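PDB 4ZGP: cell division cycle protein 123 from Schizosaccharomyces pombe, which acts as an ATP-dependent chaperone that binds the gamma subunit of eIF2 and allows it to assemble with the alpha and beta subunits. Local coordinates for residues A[45-50]-A[182-187]. Numbering follows the deposited sequence.
Sequences TPKAKV and LKEWFP. With ADP (adenosine-5'-diphosphate), chain C.
Ala48 and Lys183 form an antiparallel non-hydrogen-bonded pair where edge strand 48-51 joins strand 180-184, the middle strand of the small three-stranded sheet of this ATP-grasp protein. Beyond the pair, 184-186 continues past the strand end to line the adenine pocket of ADP. The backbones are tightly laced: Lys49 and Leu182 exchange two hydrogen bonds, and Glu184 N donates to Lys47 O at 2.9 Å, with an N-H...O angle of 164°. Between these bonds the CA of Ala48 comes within 3.3 Å of Leu182 O in a CA-H...O contact. On the same side of the sheet CB of Ala48 lies 4.0 Å from CG of Lys183. With CG anti to the carbonyl carbon (chi1 -57°) and a bend at chi3, the Lys183 chain then carries NZ away from the strand pair to ADP, where it donates to both N7 of the base and O2A of the alpha-phosphate.

The packing continues at Pro46, whose CB comes obliquely to the ring of Phe186, 3.6 Å from CE1, with Pro46 CG equally close to that atom. One face of that ring lies over adenine N1, offset toward its rim, while Phe186 N donates almost straight to the same nitrogen. Cutting Phe186 back to an alanine is likely to uncover this part of the adenine and leave Pro46 without its aromatic partner.

The other flank is looser. The extended side chains of Lys47 and Glu184 cross near the surface, their charged atoms NZ and OE1 still 5.2 Å apart, so any attraction is probably weak. A water donates to Lys47 O at 3.1 Å and lies unusually close to Glu184 O, which also accepts a hydrogen bond from N6 of ADP at 2.9 Å.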
ATOM      1  N   THR A  45       5.723  -1.681  11.197  1.00 23.32           N
ATOM      2  CA  THR A  45       4.508  -1.682  10.398  1.00 21.36           C
ATOM      3  C   THR A  45       3.419  -2.420  11.163  1.00 28.98           C
ATOM      4  O   THR A  45       3.712  -3.320  11.957  1.00 25.80           O
ATOM      5  CB  THR A  45       4.768  -2.331   8.992  1.00 24.63           C
ATOM      6  OG1 THR A  45       3.629  -2.170   8.136  1.00 24.96           O
ATOM      7  CG2 THR A  45       5.065  -3.794   9.143  1.00 27.69           C
ATOM      8  N   PRO A  46       2.165  -2.014  10.976  1.00 27.35           N
ATOM      9  CA  PRO A  46       1.116  -2.679  11.762  1.00 29.22           C
ATOM     10  C   PRO A  46       1.009  -4.162  11.450  1.00 28.32           C
ATOM     11  O   PRO A  46       1.294  -4.617  10.337  1.00 25.97           O
ATOM     12  CB  PRO A  46      -0.149  -1.929  11.353  1.00 34.51           C
ATOM     13  CG  PRO A  46       0.349  -0.556  10.928  1.00 30.57           C
ATOM     14  CD  PRO A  46       1.633  -0.879  10.202  1.00 29.71           C
ATOM     15  N   LYS A  47       0.610  -4.933  12.461  1.00 27.78           N
ATOM     16  CA  LYS A  47       0.587  -6.383  12.328  1.00 29.95           C
ATOM     17  C   LYS A  47      -0.244  -6.870  11.140  1.00 28.44           C
ATOM     18  O   LYS A  47      -1.294  -6.301  10.811  1.00 28.64           O
ATOM     19  CB  LYS A  47       0.053  -7.016  13.624  1.00 28.84           C
ATOM     20  CG  LYS A  47       0.149  -8.531  13.653  1.00 39.86           C
ATOM     21  CD  LYS A  47      -0.317  -9.088  15.005  1.00 47.56           C
ATOM     22  CE  LYS A  47      -0.080 -10.596  15.106  1.00 50.90           C
ATOM     23  NZ  LYS A  47      -0.944 -11.220  16.153  1.00 55.79           N
ATOM     24  N   ALA A  48       0.227  -7.933  10.509  1.00 23.21           N
ATOM     25  CA  ALA A  48      -0.453  -8.487   9.345  1.00 27.77           C
ATOM     26  C   ALA A  48      -0.158  -9.966   9.200  1.00 31.09           C
ATOM     27  O   ALA A  48       0.846 -10.462   9.722  1.00 33.67           O
ATOM     28  CB  ALA A  48      -0.038  -7.724   8.054  1.00 28.19           C
ATOM     29  N   LYS A  49      -1.047 -10.679   8.513  1.00 25.57           N
ATOM     30  CA  LYS A  49      -0.797 -12.069   8.142  1.00 28.72           C
ATOM     31  C   LYS A  49      -0.786 -12.179   6.644  1.00 30.06           C
ATOM     32  O   LYS A  49      -1.560 -11.512   5.953  1.00 31.29           O
ATOM     33  CB  LYS A  49      -1.863 -13.019   8.710  1.00 29.94           C
ATOM     34  CG  LYS A  49      -1.946 -13.031  10.224  1.00 39.37           C
ATOM     35  CD  LYS A  49      -0.845 -13.881  10.838  1.00 39.61           C
ATOM     36  CE  LYS A  49      -0.977 -13.959  12.354  1.00 50.57           C
ATOM     37  NZ  LYS A  49       0.064 -14.839  12.967  1.00 52.13           N
ATOM     38  N   VAL A  50       0.093 -13.019   6.121  1.00 26.12           N
ATOM     39  CA  VAL A  50       0.137 -13.221   4.686  1.00 25.79           C
ATOM     40  C   VAL A  50      -0.185 -14.659   4.308  1.00 31.62           C
ATOM     41  O   VAL A  50       0.445 -15.592   4.801  1.00 35.16           O
ATOM     42  CB  VAL A  50       1.522 -12.836   4.104  1.00 30.99           C
ATOM     43  CG1 VAL A  50       1.513 -12.972   2.605  1.00 28.24           C
ATOM     44  CG2 VAL A  50       1.859 -11.412   4.479  1.00 28.52           C
ATOM     45  N   LEU A 182      -3.781  -9.944   4.920  1.00 25.76           N
ATOM     46  CA  LEU A 182      -4.764  -9.464   5.872  1.00 27.59           C
ATOM     47  C   LEU A 182      -4.053  -8.617   6.927  1.00 26.75           C
ATOM     48  O   LEU A 182      -3.328  -9.124   7.782  1.00 25.98           O
ATOM     49  CB  LEU A 182      -5.506 -10.652   6.517  1.00 25.37           C
ATOM     50  CG  LEU A 182      -6.204 -11.549   5.495  1.00 29.18           C
ATOM     51  CD1 LEU A 182      -6.743 -12.811   6.155  1.00 40.08           C
ATOM     52  CD2 LEU A 182      -7.336 -10.789   4.764  1.00 31.39           C
ATOM     53  N   LYS A 183      -4.246  -7.307   6.855  1.00 22.50           N
ATOM     54  CA  LYS A 183      -3.687  -6.404   7.851  1.00 24.83           C
ATOM     55  C   LYS A 183      -4.626  -6.230   9.007  1.00 28.26           C
ATOM     56  O   LYS A 183      -5.815  -6.059   8.791  1.00 27.20           O
ATOM     57  CB  LYS A 183      -3.404  -5.046   7.212  1.00 26.88           C
ATOM     58  CG  LYS A 183      -2.465  -5.219   6.021  1.00 28.16           C
ATOM     59  CD  LYS A 183      -2.122  -3.922   5.391  1.00 32.80           C
ATOM     60  CE  LYS A 183      -3.348  -3.258   4.829  1.00 27.26           C
ATOM     61  NZ  LYS A 183      -3.016  -1.823   4.654  1.00 41.47           N
ATOM     62  N   GLU A 184      -4.104  -6.220  10.230  1.00 25.48           N
ATOM     63  CA  GLU A 184      -4.964  -5.919  11.370  1.00 27.46           C
ATOM     64  C   GLU A 184      -5.583  -4.539  11.193  1.00 34.04           C
ATOM     65  O   GLU A 184      -4.879  -3.576  10.934  1.00 27.85           O
ATOM     66  CB  GLU A 184      -4.202  -5.978  12.687  1.00 27.53           C
ATOM     67  CG  GLU A 184      -5.068  -5.560  13.861  1.00 34.83           C
ATOM     68  CD  GLU A 184      -4.524  -6.021  15.189  1.00 43.28           C
ATOM     69  OE1 GLU A 184      -3.536  -6.792  15.205  1.00 39.21           O
ATOM     70  OE2 GLU A 184      -5.098  -5.605  16.217  1.00 43.22           O
ATOM     71  N   TRP A 185      -6.903  -4.455  11.308  1.00 27.75           N
ATOM     72  CA  TRP A 185      -7.587  -3.183  11.208  1.00 26.72           C
ATOM     73  C   TRP A 185      -7.370  -2.356  12.457  1.00 33.55           C
ATOM     74  O   TRP A 185      -7.369  -2.870  13.569  1.00 32.97           O
ATOM     75  CB  TRP A 185      -9.086  -3.387  10.962  1.00 31.75           C
ATOM     76  CG  TRP A 185      -9.876  -2.098  10.960  1.00 32.23           C
ATOM     77  CD1 TRP A 185     -10.135  -1.291   9.884  1.00 32.14           C
ATOM     78  CD2 TRP A 185     -10.505  -1.479  12.083  1.00 35.35           C
ATOM     79  NE1 TRP A 185     -10.883  -0.207  10.271  1.00 36.07           N
ATOM     80  CE2 TRP A 185     -11.121  -0.297  11.619  1.00 36.50           C
ATOM     81  CE3 TRP A 185     -10.594  -1.800  13.442  1.00 35.17           C
ATOM     82  CZ2 TRP A 185     -11.823   0.556  12.462  1.00 43.39           C
ATOM     83  CZ3 TRP A 185     -11.298  -0.952  14.279  1.00 40.97           C
ATOM     84  CH2 TRP A 185     -11.901   0.213  13.787  1.00 41.25           C
ATOM     85  N   PHE A 186      -7.173  -1.059  12.274  1.00 30.37           N
ATOM     86  CA  PHE A 186      -7.197  -0.149  13.394  1.00 32.72           C
ATOM     87  C   PHE A 186      -7.782   1.170  12.909  1.00 38.47           C
ATOM     88  O   PHE A 186      -7.625   1.545  11.747  1.00 32.44           O
ATOM     89  CB  PHE A 186      -5.803   0.034  13.987  1.00 41.63           C
ATOM     90  CG  PHE A 186      -4.782   0.449  12.988  1.00 37.58           C
ATOM     91  CD1 PHE A 186      -4.164  -0.493  12.167  1.00 36.92           C
ATOM     92  CD2 PHE A 186      -4.448   1.790  12.845  1.00 41.42           C
ATOM     93  CE1 PHE A 186      -3.215  -0.102  11.225  1.00 34.56           C
ATOM     94  CE2 PHE A 186      -3.499   2.183  11.907  1.00 39.51           C
ATOM     95  CZ  PHE A 186      -2.889   1.231  11.099  1.00 39.96           C
ATOM     96  N   PRO A 187      -8.504   1.861  13.782  1.00 35.23           N
ATOM     97  CA  PRO A 187      -8.997   3.158  13.333  1.00 35.67           C
ATOM     98  C   PRO A 187      -7.807   4.101  13.153  1.00 33.48           C
ATOM     99  O   PRO A 187      -6.982   4.203  14.053  1.00 42.79           O
ATOM    100  CB  PRO A 187      -9.916   3.594  14.474  1.00 43.20           C
ATOM    101  CG  PRO A 187      -9.331   2.918  15.695  1.00 46.22           C
ATOM    102  CD  PRO A 187      -8.796   1.596  15.203  1.00 40.96           C
TER
HETATM  103  PB  ADP C 301      -2.237   2.119  -0.918  0.69 45.51           P
HETATM  104  O1B ADP C 301      -0.755   2.346  -0.660  0.69 40.65           O
HETATM  105  O2B ADP C 301      -2.523   1.139  -2.042  0.69 37.78           O
HETATM  106  O3B ADP C 301      -2.996   3.430  -0.919  0.69 37.41           O
HETATM  107  PA  ADP C 301      -2.462   1.495   1.903  0.69 35.58           P
HETATM  108  O1A ADP C 301      -1.389   2.551   2.004  0.69 42.32           O
HETATM  109  O2A ADP C 301      -2.309   0.113   2.515  0.69 36.30           O
HETATM  110  O3A ADP C 301      -2.821   1.273   0.343  0.69 44.21           O
HETATM  111  O5' ADP C 301      -3.796   2.145   2.515  0.69 44.51           O
HETATM  112  C5' ADP C 301      -4.857   2.643   1.700  0.69 38.19           C
HETATM  113  C4' ADP C 301      -5.767   3.387   2.661  0.69 41.03           C
HETATM  114  O4' ADP C 301      -6.506   2.443   3.438  0.69 37.77           O
HETATM  115  C3' ADP C 301      -4.947   4.207   3.644  0.69 38.87           C
HETATM  116  O3' ADP C 301      -4.909   5.585   3.261  0.69 41.30           O
HETATM  117  C2' ADP C 301      -5.630   4.022   4.982  0.69 41.25           C
HETATM  118  O2' ADP C 301      -6.462   5.143   5.295  0.69 45.64           O
HETATM  119  C1' ADP C 301      -6.500   2.792   4.826  0.69 36.94           C
HETATM  120  N9  ADP C 301      -5.864   1.695   5.597  0.69 36.80           N
HETATM  121  C8  ADP C 301      -4.788   0.984   5.197  0.69 36.24           C
HETATM  122  N7  ADP C 301      -4.449   0.053   6.130  0.69 39.00           N
HETATM  123  C5  ADP C 301      -5.324   0.165   7.156  0.69 34.50           C
HETATM  124  C6  ADP C 301      -5.535  -0.522   8.451  0.69 34.40           C
HETATM  125  N6  ADP C 301      -4.705  -1.533   8.819  0.69 32.35           N
HETATM  126  N1  ADP C 301      -6.567  -0.108   9.234  0.69 28.14           N
HETATM  127  C2  ADP C 301      -7.382   0.894   8.837  0.69 35.16           C
HETATM  128  N3  ADP C 301      -7.250   1.562   7.671  0.69 37.18           N
HETATM  129  C4  ADP C 301      -6.255   1.247   6.799  0.69 39.63           C
HETATM  130  O   HOH W   1      -2.454  -3.477  10.160  1.00 38.30           O